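PDB 6N2C: tapirin from Caldicellulosiruptor hydrothermalis, which binds cellulose, probably through its beta-helical C-terminal domain, and may thereby help this extremely thermophilic bacterium adhere to plant biomass. Local coordinates for residues A[182-187]-A[569-574]; A[259-264]-A[284-289]; A[392-397]-A[415-420]. All coordinates share one frame; numbering follows the deposited sequence. Where two conformers were deposited one is given.

Contact 1 opens first, where segment 182-187 enters strand 186-190, and closes last, when the chain comes back at 569-574 after helix 557-565. Contacts 2 and 3 are nested inside that long loop. They follow one another without crossing: each closes about one coil of the parallel beta-helix, contact 2 between the loops that follow strand 259-260 and precede strand 287-290, contact 3 between strands 393-396 and 416-419. None touches another; the centres of contacts 1 and 3 lie about 51 Å apart, on opposite sides of the centre of the chain. Contacts 2 and 3 thus join successive coils, whereas contact 1 ties the C-terminal tail to the start of the beta-helix.

Contact 1 (A[182-187]-A[569-574]); sequences DFTTYG and IKIENV
Ile571 lies across the carboxylate of Asp182 and reaches past it to Thr184. Its CG1 is 3.9 Å from Asp182 OD1, and its branch methyl CG2 is 4.0 Å from Asp182 OD2. The terminal CD1 of Ile571 meets Thr184 CG2 at 3.9 Å, the two side chains crossing at about a right angle. In one of its two conformers Ile569 CD1 comes 3.5 Å from Thr184 CG2, a contact that is therefore less certain. The carboxylate is set by an Asx turn: with Asp182 CG anti to its backbone N (chi1 -177°), OD1 accepts from Thr184 N at 2.8 Å on the anti side. Thr184 OG1 donates to the same OD1 at 2.7 Å on the syn side, and both donors approach from one face of the carboxylate, 27° and 30° out of its plane. An alanine in place of Asp182 would take away the acceptor shared by Thr184 N and OG1, and would probably loosen the turn and open a gap beside Ile571. No direct hydrogen bond links the two segments, but a water joins Phe183 N to Lys570 O. Helix 557-565 backs the apolar patch, Ile560 touching Thr184 and Leu564 touching both isoleucines, while the 182-187 chain runs on into strand 186-190, between strands 206-209 and 534-537 of the beta-helix.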
loop_
_atom_site.group_PDB
_atom_site.type_symbol
_atom_site.label_atom_id
_atom_site.label_comp_id
_atom_site.label_asym_id
_atom_site.label_seq_id
_atom_site.Cartn_x
_atom_site.Cartn_y
_atom_site.Cartn_z
ATOM N N ASP A 182 13.742 -14.376 4.018
ATOM C CA ASP A 182 14.946 -14.364 4.834
ATOM C C ASP A 182 14.841 -13.358 5.963
ATOM O O ASP A 182 15.052 -12.115 5.780
ATOM C CB ASP A 182 16.130 -14.079 3.953
ATOM C CG ASP A 182 17.456 -14.113 4.684
ATOM O OD1 ASP A 182 17.485 -14.012 5.912
ATOM O OD2 ASP A 182 18.532 -14.141 3.933
ATOM N N PHE A 183 14.599 -13.895 7.177
ATOM C CA PHE A 183 14.390 -12.982 8.310
ATOM C C PHE A 183 15.616 -12.334 8.864
ATOM O O PHE A 183 15.543 -11.613 9.872
ATOM C CB PHE A 183 13.371 -13.589 9.310
ATOM C CG PHE A 183 11.998 -13.576 8.779
ATOM C CD1 PHE A 183 11.198 -12.450 8.983
ATOM C CD2 PHE A 183 11.590 -14.575 7.900
ATOM C CE1 PHE A 183 9.976 -12.380 8.353
ATOM C CE2 PHE A 183 10.352 -14.532 7.311
ATOM C CZ PHE A 183 9.572 -13.350 7.538
ATOM N N THR A 184 16.800 -12.534 8.244
ATOM C CA THR A 184 17.931 -11.722 8.589
ATOM C C THR A 184 17.941 -10.356 7.805
ATOM O O THR A 184 18.920 -9.544 7.967
ATOM C CB THR A 184 19.305 -12.392 8.309
ATOM O OG1 THR A 184 19.493 -12.529 6.907
ATOM C CG2 THR A 184 19.367 -13.744 9.026
ATOM N N THR A 185 16.922 -10.132 6.998
ATOM C CA THR A 185 16.774 -8.880 6.210
ATOM C C THR A 185 15.672 -7.960 6.744
ATOM O O THR A 185 15.240 -7.055 6.054
ATOM C CB THR A 185 16.516 -9.167 4.710
ATOM O OG1 THR A 185 15.220 -9.702 4.490
ATOM C CG2 THR A 185 17.574 -10.145 4.186
ATOM N N TYR A 186 15.197 -8.259 7.950
ATOM C CA TYR A 186 14.102 -7.485 8.574
ATOM C C TYR A 186 14.569 -6.630 9.698
ATOM O O TYR A 186 15.217 -7.108 10.650
ATOM C CB TYR A 186 12.929 -8.406 9.024
ATOM C CG TYR A 186 12.049 -8.925 7.897
ATOM C CD1 TYR A 186 12.521 -9.856 6.996
ATOM C CD2 TYR A 186 10.754 -8.545 7.807
ATOM C CE1 TYR A 186 11.736 -10.346 5.968
ATOM C CE2 TYR A 186 9.919 -9.082 6.845
ATOM C CZ TYR A 186 10.420 -9.972 5.919
ATOM O OH TYR A 186 9.597 -10.481 4.939
ATOM N N GLY A 187 14.208 -5.352 9.680
ATOM C CA GLY A 187 14.573 -4.466 10.721
ATOM C C GLY A 187 13.582 -4.418 11.875
ATOM O O GLY A 187 13.955 -4.173 13.033
ATOM N N ILE A 569 15.311 -19.037 13.251
ATOM C CA ILE A 569 15.153 -18.712 11.835
ATOM C C ILE A 569 15.653 -19.832 11.001
ATOM O O ILE A 569 16.498 -20.612 11.416
ATOM C CB ILE A 569 15.843 -17.352 11.475
ATOM C CG1 ILE A 569 17.368 -17.436 11.705
ATOM C CG2 ILE A 569 15.200 -16.225 12.272
ATOM C CD1 ILE A 569 18.176 -16.233 11.236
ATOM N N LYS A 570 15.083 -19.943 9.816
ATOM C CA LYS A 570 15.547 -20.896 8.799
ATOM C C LYS A 570 15.723 -20.070 7.544
ATOM O O LYS A 570 14.764 -19.299 7.175
ATOM C CB LYS A 570 14.483 -22.036 8.589
ATOM C CG LYS A 570 14.447 -23.069 9.719
ATOM C CD LYS A 570 14.082 -24.499 9.228
ATOM C CE LYS A 570 14.286 -25.509 10.337
ATOM N NZ LYS A 570 13.871 -26.884 9.890
ATOM N N ILE A 571 16.843 -20.281 6.851
ATOM C CA ILE A 571 17.140 -19.568 5.601
ATOM C C ILE A 571 17.181 -20.586 4.498
ATOM O O ILE A 571 17.956 -21.547 4.581
ATOM C CB ILE A 571 18.445 -18.769 5.662
ATOM C CG1 ILE A 571 18.394 -17.717 6.785
ATOM C CG2 ILE A 571 18.742 -18.110 4.296
ATOM C CD1 ILE A 571 19.774 -17.145 7.107
ATOM N N GLU A 572 16.305 -20.446 3.512
ATOM C CA GLU A 572 16.251 -21.403 2.452
ATOM C C GLU A 572 16.646 -20.699 1.173
ATOM O O GLU A 572 16.472 -19.452 1.010
ATOM C CB GLU A 572 14.941 -22.163 2.452
ATOM C CG GLU A 572 13.870 -21.694 1.516
ATOM C CD GLU A 572 12.699 -22.684 1.435
ATOM O OE1 GLU A 572 11.897 -22.659 2.382
ATOM O OE2 GLU A 572 12.589 -23.483 0.447
ATOM N N ASN A 573 17.220 -21.491 0.279
ATOM C CA ASN A 573 17.638 -21.004 -1.040
ATOM C C ASN A 573 16.393 -20.809 -1.913
ATOM O O ASN A 573 16.142 -21.584 -2.847
ATOM C CB ASN A 573 18.640 -21.981 -1.691
ATOM C CG ASN A 573 19.030 -21.561 -3.099
ATOM O OD1 ASN A 573 19.250 -20.380 -3.355
ATOM N ND2 ASN A 573 19.076 -22.517 -4.020
ATOM N N VAL A 574 15.594 -19.788 -1.596
ATOM C CA VAL A 574 14.325 -19.599 -2.293
ATOM C C VAL A 574 14.654 -19.033 -3.682
ATOM O O VAL A 574 15.550 -18.157 -3.821
ATOM C CB VAL A 574 13.352 -18.646 -1.564
ATOM C CG1 VAL A 574 12.225 -18.206 -2.505
ATOM C CG2 VAL A 574 12.781 -19.324 -0.335
HETATM O O HOH W 1 14.542 -16.638 7.663
#

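Contact 2 (A[259-264]-A[284-289]); sequences ITFNGN and GKDEIV
Phe261 packs on Asp286 and Ile288 at a turn of the parallel beta-helix, just past strand 259-260 and one coil before strand 287-290. Its CB points toward 284-289, and chi1 -72° sets CG anti to the carbonyl carbon; CE1 and CZ then reach Ile288. The Phe261 and Asp286 side chains run alongside in opposite senses, ring and carboxylate planes 40° apart, with Asp286 CG 3.8 Å from Phe261 CD2. Asp286 CG is likewise anti to its carbonyl carbon (chi1 -70°), beside its N, which puts the carboxylate at Phe261 CB. Ile288 meets the far end of the ring with CG1, 3.7 Å from Phe261 CZ, and CD1, 3.8 Å from Phe261 CE1, whereas Asp286 brings a buried carboxylate to the root of the ring. That carboxylate is held from outside the two segments: OD1 is hydrogen-bonded to Asn266 N and OD2 to Ser283 OG, which fixes its rotation. The Phe261 ring also stacks with Phe241 of the preceding coil. The remainder of the contact is at the turn, where Asn264 CA sends a CA-H...O contact to Gly284 O at 3.1 Å. Gly284 has backbone angles at which a CB would collide with the preceding carbonyl oxygen. The oxygens of Asp286 divide two residues between them, OD1 lying 3.4 Å from Asn264 C and OD2 3.3 Å from Phe261 CB.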
loop_
_atom_site.group_PDB
_atom_site.type_symbol
_atom_site.label_atom_id
_atom_site.label_comp_id
_atom_site.label_asym_id
_atom_site.label_seq_id
_atom_site.Cartn_x
_atom_site.Cartn_y
_atom_site.Cartn_z
ATOM N N ILE A 259 -5.522 0.142 3.786
ATOM C CA ILE A 259 -4.551 1.200 4.055
ATOM C C ILE A 259 -5.372 2.468 4.294
ATOM O O ILE A 259 -6.074 2.926 3.379
ATOM C CB ILE A 259 -3.586 1.409 2.911
ATOM C CG1 ILE A 259 -2.896 0.031 2.498
ATOM C CG2 ILE A 259 -2.595 2.508 3.235
ATOM C CD1 ILE A 259 -1.915 0.163 1.336
ATOM N N THR A 260 -5.257 3.019 5.493
ATOM C CA THR A 260 -6.174 4.104 5.925
ATOM C C THR A 260 -5.364 5.341 6.191
ATOM O O THR A 260 -4.517 5.322 7.064
ATOM C CB THR A 260 -7.030 3.707 7.105
ATOM O OG1 THR A 260 -7.643 2.432 6.918
ATOM C CG2 THR A 260 -8.074 4.775 7.395
ATOM N N PHE A 261 -5.613 6.389 5.404
ATOM C CA PHE A 261 -4.979 7.676 5.526
ATOM C C PHE A 261 -5.796 8.484 6.529
ATOM O O PHE A 261 -7.029 8.456 6.481
ATOM C CB PHE A 261 -4.924 8.373 4.188
ATOM C CG PHE A 261 -3.942 7.800 3.217
ATOM C CD1 PHE A 261 -4.223 6.651 2.476
ATOM C CD2 PHE A 261 -2.682 8.366 3.066
ATOM C CE1 PHE A 261 -3.249 6.118 1.605
ATOM C CE2 PHE A 261 -1.715 7.856 2.186
ATOM C CZ PHE A 261 -2.018 6.718 1.451
ATOM N N ASN A 262 -5.120 9.156 7.426
ATOM C CA ASN A 262 -5.700 10.127 8.380
ATOM C C ASN A 262 -4.783 11.301 8.466
ATOM O O ASN A 262 -3.588 11.162 8.360
ATOM C CB ASN A 262 -5.777 9.567 9.796
ATOM C CG ASN A 262 -6.632 8.354 9.878
ATOM O OD1 ASN A 262 -7.860 8.459 9.809
ATOM N ND2 ASN A 262 -5.988 7.139 9.872
ATOM N N GLY A 263 -5.362 12.495 8.744
ATOM C CA GLY A 263 -4.591 13.619 9.219
ATOM C C GLY A 263 -4.072 14.529 8.111
ATOM O O GLY A 263 -3.501 15.608 8.349
ATOM N N ASN A 264 -4.284 14.102 6.859
ATOM C CA ASN A 264 -3.881 14.754 5.699
ATOM C C ASN A 264 -2.358 14.841 5.510
ATOM O O ASN A 264 -1.567 14.552 6.427
ATOM C CB ASN A 264 -4.457 16.214 5.614
ATOM C CG ASN A 264 -6.009 16.279 5.472
ATOM O OD1 ASN A 264 -6.779 15.286 5.493
ATOM N ND2 ASN A 264 -6.432 17.445 5.274
ATOM N N GLY A 284 -7.512 13.554 2.385
ATOM C CA GLY A 284 -7.314 14.907 1.908
ATOM C C GLY A 284 -5.871 15.354 1.902
ATOM O O GLY A 284 -5.099 14.963 2.808
ATOM N N LYS A 285 -5.446 16.023 0.834
ATOM C CA LYS A 285 -4.071 16.431 0.660
ATOM C C LYS A 285 -3.125 15.172 0.822
ATOM O O LYS A 285 -2.000 15.296 1.249
ATOM C CB LYS A 285 -3.641 17.502 1.639
ATOM C CG LYS A 285 -4.375 18.813 1.420
ATOM C CD LYS A 285 -3.514 19.641 0.504
ATOM C CE LYS A 285 -2.894 20.728 1.329
ATOM N NZ LYS A 285 -3.741 21.947 1.296
ATOM N N ASP A 286 -3.620 14.030 0.386
ATOM C CA ASP A 286 -2.830 12.780 0.464
ATOM C C ASP A 286 -2.438 12.378 -0.971
ATOM O O ASP A 286 -3.221 12.556 -1.929
ATOM C CB ASP A 286 -3.633 11.693 1.127
ATOM C CG ASP A 286 -3.852 11.933 2.591
ATOM O OD1 ASP A 286 -2.897 12.359 3.310
ATOM O OD2 ASP A 286 -4.931 11.505 3.073
ATOM N N GLU A 287 -1.235 11.785 -1.087
ATOM C CA GLU A 287 -0.741 11.356 -2.388
ATOM C C GLU A 287 -0.308 9.921 -2.365
ATOM O O GLU A 287 0.404 9.527 -1.459
ATOM C CB GLU A 287 0.466 12.216 -2.745
ATOM C CG GLU A 287 1.064 11.879 -4.103
ATOM C CD GLU A 287 2.295 12.712 -4.522
ATOM O OE1 GLU A 287 2.875 13.472 -3.715
ATOM O OE2 GLU A 287 2.629 12.660 -5.720
ATOM N N ILE A 288 -0.676 9.178 -3.407
ATOM C CA ILE A 288 -0.155 7.817 -3.645
ATOM C C ILE A 288 0.519 7.902 -4.999
ATOM O O ILE A 288 -0.086 8.359 -5.981
ATOM C CB ILE A 288 -1.264 6.826 -3.677
ATOM C CG1 ILE A 288 -1.876 6.716 -2.271
ATOM C CG2 ILE A 288 -0.699 5.439 -4.053
ATOM C CD1 ILE A 288 -2.874 5.648 -2.153
ATOM N N VAL A 289 1.763 7.477 -5.097
ATOM C CA VAL A 289 2.363 7.270 -6.427
ATOM C C VAL A 289 2.643 5.758 -6.577
ATOM O O VAL A 289 3.389 5.224 -5.774
ATOM C CB VAL A 289 3.743 7.970 -6.492
ATOM C CG1 VAL A 289 4.363 7.794 -7.903
ATOM C CG2 VAL A 289 3.646 9.452 -6.175
#

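Contact 3 (A[392-397]-A[415-420]); sequences KKIVCS and DKIECR
Ile394 is gripped by strand 416-419 through both of its backbone polar atoms: its N donates to Lys416 O at 3.0 Å, and its O accepts from Glu418 N at 2.8 Å. Cys396 repeats the pattern, N to Glu418 O at 2.9 Å and O from Arg420 N at 3.2 Å. Asp415 N is bound to Lys392 O. The parallel ladder rests on the pairs Ile394-Ile417, Val395-Glu418 and Cys396-Cys419, the strand axes 4.7 Å apart and 10° from parallel. CA-H...O contacts fill in between the bonds, as from Val395 CA to Glu418 O.

The face bearing Lys393, Val395, Lys416 and Glu418 carries the charges. Lys393, extended beyond CG, lies alongside Asp415 and ends in a salt bridge to Glu418 OE1, 3.2 Å from NZ, whose hydrogen bond is weak; Glu418 OE2 has its own partner in Asn437 ND2. Lys416, bent at chi3 and chi4, turns back so that its NZ meets Asp415 OD1 at 2.6 Å on the syn side. A water accepts from Lys393 NZ and, weakly, from Lys416 NZ, and donates to Asp415 OD2; Asp415 and Glu418 would probably offset the two like charges.

The opposite face is apolar. Ile394 and Ile417 pack side chain to side chain there, as do Cys396 and Cys419, whose sulfurs diverge because SG is anti to the backbone N in Cys396 (chi1 175°) but between N and the carbonyl carbon in Cys419 (63°). At the end of the ladder Arg420 NE bonds Gly398 O and NH2 bonds Thr399 OG1. Strand 374-378 continues the ladder beyond Lys393 and Val395, strand 434-436 flanks 416-419 on its far side, and Ile400 of strand 400-403, on another face of the beta-helix, touches Ile417 and Cys419.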
loop_
_atom_site.group_PDB
_atom_site.type_symbol
_atom_site.label_atom_id
_atom_site.label_comp_id
_atom_site.label_asym_id
_atom_site.label_seq_id
_atom_site.Cartn_x
_atom_site.Cartn_y
_atom_site.Cartn_z
ATOM N N LYS A 392 -11.828 9.388 -25.959
ATOM C CA LYS A 392 -11.776 8.975 -27.369
ATOM C C LYS A 392 -12.916 8.037 -27.736
ATOM O O LYS A 392 -13.562 8.223 -28.767
ATOM C CB LYS A 392 -10.431 8.374 -27.650
ATOM C CG LYS A 392 -10.217 7.929 -29.100
ATOM C CD LYS A 392 -8.749 7.722 -29.433
ATOM C CE LYS A 392 -8.273 6.337 -29.048
ATOM N NZ LYS A 392 -6.797 6.205 -29.236
ATOM N N LYS A 393 -13.113 6.969 -26.983
ATOM C CA LYS A 393 -14.154 5.989 -27.292
ATOM C C LYS A 393 -14.722 5.376 -26.040
ATOM O O LYS A 393 -14.007 5.149 -25.068
ATOM C CB LYS A 393 -13.613 4.854 -28.206
ATOM C CG LYS A 393 -14.605 3.788 -28.644
ATOM C CD LYS A 393 -13.955 2.722 -29.522
ATOM C CE LYS A 393 -14.990 1.856 -30.197
ATOM N NZ LYS A 393 -14.318 0.751 -30.978
ATOM N N ILE A 394 -16.032 5.128 -26.054
ATOM C CA ILE A 394 -16.667 4.346 -24.998
ATOM C C ILE A 394 -17.316 3.156 -25.681
ATOM O O ILE A 394 -18.018 3.284 -26.696
ATOM C CB ILE A 394 -17.687 5.160 -24.218
ATOM C CG1 ILE A 394 -17.043 6.414 -23.609
ATOM C CG2 ILE A 394 -18.476 4.331 -23.213
ATOM C CD1 ILE A 394 -18.018 7.379 -22.939
ATOM N N VAL A 395 -17.150 2.006 -25.064
ATOM C CA VAL A 395 -17.787 0.766 -25.455
ATOM C C VAL A 395 -18.678 0.364 -24.335
ATOM O O VAL A 395 -18.203 0.181 -23.229
ATOM C CB VAL A 395 -16.706 -0.318 -25.725
ATOM C CG1 VAL A 395 -17.349 -1.664 -26.010
ATOM C CG2 VAL A 395 -15.876 0.097 -26.910
ATOM N N CYS A 396 -19.973 0.164 -24.562
ATOM C CA CYS A 396 -20.855 -0.230 -23.511
ATOM C C CYS A 396 -21.572 -1.520 -24.015
ATOM O O CYS A 396 -22.360 -1.446 -24.963
ATOM C CB CYS A 396 -21.889 0.859 -23.170
ATOM S SG CYS A 396 -23.082 0.335 -21.948
ATOM N N SER A 397 -21.348 -2.680 -23.376
ATOM C CA SER A 397 -21.998 -3.938 -23.801
ATOM C C SER A 397 -23.333 -4.162 -23.190
ATOM O O SER A 397 -24.075 -5.051 -23.646
ATOM C CB SER A 397 -21.082 -5.083 -23.409
ATOM O OG SER A 397 -20.889 -5.029 -21.979
ATOM N N ASP A 415 -14.138 9.573 -31.150
ATOM C CA ASP A 415 -14.441 8.466 -32.030
ATOM C C ASP A 415 -15.939 8.162 -31.914
ATOM O O ASP A 415 -16.744 8.662 -32.726
ATOM C CB ASP A 415 -13.578 7.247 -31.721
ATOM C CG ASP A 415 -13.922 6.007 -32.551
ATOM O OD1 ASP A 415 -14.677 6.051 -33.570
ATOM O OD2 ASP A 415 -13.443 4.885 -32.203
ATOM N N LYS A 416 -16.351 7.369 -30.920
ATOM C CA LYS A 416 -17.738 6.981 -30.822
ATOM C C LYS A 416 -18.070 6.402 -29.481
ATOM O O LYS A 416 -17.148 6.015 -28.717
ATOM C CB LYS A 416 -18.104 5.955 -31.931
ATOM C CG LYS A 416 -17.415 4.561 -31.814
ATOM C CD LYS A 416 -17.896 3.578 -32.861
ATOM C CE LYS A 416 -17.430 3.964 -34.259
ATOM N NZ LYS A 416 -15.959 3.964 -34.521
ATOM N N ILE A 417 -19.377 6.329 -29.207
ATOM C CA ILE A 417 -19.903 5.546 -28.113
ATOM C C ILE A 417 -20.537 4.345 -28.813
ATOM O O ILE A 417 -21.659 4.439 -29.373
ATOM C CB ILE A 417 -20.895 6.311 -27.255
ATOM C CG1 ILE A 417 -20.243 7.559 -26.623
ATOM C CG2 ILE A 417 -21.580 5.400 -26.221
ATOM C CD1 ILE A 417 -21.233 8.532 -26.008
ATOM N N GLU A 418 -19.865 3.191 -28.746
ATOM C CA GLU A 418 -20.334 1.974 -29.371
ATOM C C GLU A 418 -21.072 1.176 -28.342
ATOM O O GLU A 418 -20.517 0.855 -27.280
ATOM C CB GLU A 418 -19.127 1.200 -29.899
ATOM C CG GLU A 418 -19.516 -0.092 -30.619
ATOM C CD GLU A 418 -18.368 -0.898 -31.161
ATOM O OE1 GLU A 418 -17.239 -0.526 -30.854
ATOM O OE2 GLU A 418 -18.623 -1.922 -31.908
ATOM N N CYS A 419 -22.323 0.890 -28.597
ATOM C CA CYS A 419 -23.170 0.333 -27.541
ATOM C C CYS A 419 -24.157 -0.691 -28.119
ATOM O O CYS A 419 -24.494 -0.647 -29.293
ATOM C CB CYS A 419 -23.832 1.456 -26.818
ATOM S SG CYS A 419 -24.961 2.473 -27.846
ATOM N N ARG A 420 -24.534 -1.619 -27.291
ATOM C CA ARG A 420 -25.479 -2.684 -27.638
ATOM C C ARG A 420 -26.807 -2.087 -28.102
ATOM O O ARG A 420 -27.398 -2.560 -29.090
ATOM C CB ARG A 420 -25.620 -3.592 -26.425
ATOM C CG ARG A 420 -26.740 -4.649 -26.571
ATOM C CD ARG A 420 -27.101 -5.285 -25.262
ATOM N NE ARG A 420 -27.786 -4.409 -24.321
ATOM C CZ ARG A 420 -29.093 -4.134 -24.287
ATOM N NH1 ARG A 420 -29.990 -4.648 -25.186
ATOM N NH2 ARG A 420 -29.533 -3.313 -23.343
HETATM O O HOH W 2 -13.367 2.523 -33.128
#